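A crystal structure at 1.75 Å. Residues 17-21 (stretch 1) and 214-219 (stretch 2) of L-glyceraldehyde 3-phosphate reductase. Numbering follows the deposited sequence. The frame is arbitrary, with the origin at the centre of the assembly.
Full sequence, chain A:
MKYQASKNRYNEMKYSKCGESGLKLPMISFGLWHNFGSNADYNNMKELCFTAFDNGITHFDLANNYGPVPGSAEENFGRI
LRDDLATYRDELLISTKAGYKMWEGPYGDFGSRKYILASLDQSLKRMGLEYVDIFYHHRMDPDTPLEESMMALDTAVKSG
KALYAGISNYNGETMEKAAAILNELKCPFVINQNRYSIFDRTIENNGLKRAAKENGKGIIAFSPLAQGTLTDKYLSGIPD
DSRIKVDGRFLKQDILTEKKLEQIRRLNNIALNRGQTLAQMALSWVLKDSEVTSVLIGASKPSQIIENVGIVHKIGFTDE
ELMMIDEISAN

Stretch 1, residues 17-21: KCGES
Stretch 2, residues 214-219: ENGKGI

Cys-18 to Ser-21 form a type II' beta turn, closed by Ser-21 N donating to Cys-18 O at 3.2 Å. Its corners are Gly-19 (phi/psi 58/-124) and Glu-20 (-82/-16). In the second stretch, Asn-215 (-106/9) is the first residue after a helix to leave helical phi/psi; the chain bends through Gly-216 (63/35), extends at Lys-217 (-102/142) and enters a strand at Gly-218 (-72/165). In register, Cys-18 CA lies 4.1 Å from Gly-218 CA.

The join is mostly backbone, burying 192 Å² in all. Glu-20 N donates a nearly straight hydrogen bond (163°) to Gly-216 O at 3.0 Å. The same oxygen receives a CA-H...O contact from Gly-19 CA at 3.4 Å. A water oxygen lies 2.9 Å from Cys-18 O and 2.7 Å from Gly-216 O, within hydrogen-bonding distance of both carbonyls.

Glycine suits this close packing. Positive phi favours it at Gly-19 and Gly-216; a CB on Gly-19 would sit 2.1 Å from Gly-216 O, and a CB on Gly-216 would clash with Glu-20 OE1. At Gly-218 a CB would come tightly within 3.0 Å of Cys-18 CA.

Cys-18 (chi1 m) points its CB sideways; its small side chain suits a buried site. Exposed Glu-20 (m, t, chi3 -22°) runs past Gly-216, Glu-20 CG 3.7 Å from Gly-216 CA. Lys-217 (m, m, t, t) points its CB away, its NZ hydrogen-bonded elsewhere in the structure.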

# COMPACT_ATOMS: atom_id res chain seq x y z
N LYS A 17 -7.52 1.19 12.66
CA LYS A 17 -7.92 -0.21 12.55
C LYS A 17 -8.18 -0.58 11.09
O LYS A 17 -8.78 0.22 10.34
CB LYS A 17 -9.20 -0.48 13.31
CG LYS A 17 -9.12 -0.27 14.81
CD LYS A 17 -10.44 -0.30 15.49
CE LYS A 17 -11.23 -1.57 15.24
NZ LYS A 17 -12.49 -1.54 16.03
N CYS A 18 -7.76 -1.76 10.74
CA CYS A 18 -8.01 -2.41 9.44
C CYS A 18 -9.45 -2.89 9.43
O CYS A 18 -9.67 -4.06 9.73
CB CYS A 18 -7.15 -3.63 9.25
SG CYS A 18 -5.53 -3.15 8.67
N GLY A 19 -10.40 -2.01 9.10
CA GLY A 19 -11.82 -2.33 9.24
C GLY A 19 -12.13 -2.68 10.70
O GLY A 19 -11.79 -1.87 11.58
N GLU A 20 -12.69 -3.86 10.96
CA GLU A 20 -13.14 -4.25 12.32
C GLU A 20 -11.96 -4.78 13.15
O GLU A 20 -12.05 -4.74 14.37
CB GLU A 20 -14.32 -5.21 12.17
CG GLU A 20 -15.55 -4.44 11.69
CD GLU A 20 -16.84 -5.20 11.40
OE1 GLU A 20 -16.77 -6.42 11.15
OE2 GLU A 20 -17.94 -4.55 11.39
N SER A 21 -10.85 -5.12 12.54
CA SER A 21 -9.68 -5.76 13.19
C SER A 21 -8.97 -4.87 14.22
O SER A 21 -8.94 -3.61 14.07
CB SER A 21 -8.73 -6.19 12.10
OG SER A 21 -7.54 -6.69 12.66
N GLU A 214 -18.78 -2.33 4.23
CA GLU A 214 -19.94 -3.13 4.67
C GLU A 214 -19.47 -4.46 5.27
O GLU A 214 -20.24 -5.02 6.02
CB GLU A 214 -20.93 -3.35 3.53
CG GLU A 214 -21.69 -2.07 3.15
CD GLU A 214 -22.73 -2.15 2.05
OE1 GLU A 214 -23.54 -1.19 1.89
OE2 GLU A 214 -22.72 -3.16 1.33
N ASN A 215 -18.28 -4.97 4.92
CA ASN A 215 -17.80 -6.30 5.42
C ASN A 215 -16.70 -6.15 6.48
O ASN A 215 -16.05 -7.15 6.83
CB ASN A 215 -17.38 -7.20 4.26
CG ASN A 215 -18.58 -7.61 3.43
OD1 ASN A 215 -19.19 -8.64 3.72
ND2 ASN A 215 -18.97 -6.80 2.45
N GLY A 216 -16.46 -4.93 6.93
CA GLY A 216 -15.46 -4.61 7.96
C GLY A 216 -14.04 -4.94 7.56
O GLY A 216 -13.26 -5.30 8.44
N LYS A 217 -13.69 -4.78 6.29
CA LYS A 217 -12.32 -4.96 5.78
C LYS A 217 -11.65 -3.60 5.58
O LYS A 217 -12.33 -2.63 5.17
CB LYS A 217 -12.32 -5.72 4.46
CG LYS A 217 -13.17 -6.97 4.47
CD LYS A 217 -12.65 -8.00 5.49
CE LYS A 217 -13.53 -9.23 5.51
NZ LYS A 217 -13.04 -10.24 6.46
N GLY A 218 -10.37 -3.54 5.90
CA GLY A 218 -9.59 -2.32 5.67
C GLY A 218 -9.32 -2.12 4.19
O GLY A 218 -9.53 -3.05 3.37
N ILE A 219 -8.91 -0.90 3.87
CA ILE A 219 -8.43 -0.55 2.52
C ILE A 219 -7.11 0.18 2.69
O ILE A 219 -7.04 1.14 3.43
CB ILE A 219 -9.41 0.33 1.75
CG1 ILE A 219 -10.80 -0.30 1.67
CG2 ILE A 219 -8.81 0.64 0.36
CD1 ILE A 219 -11.87 0.59 1.17
O HOH W 1 -10.91 -6.54 8.97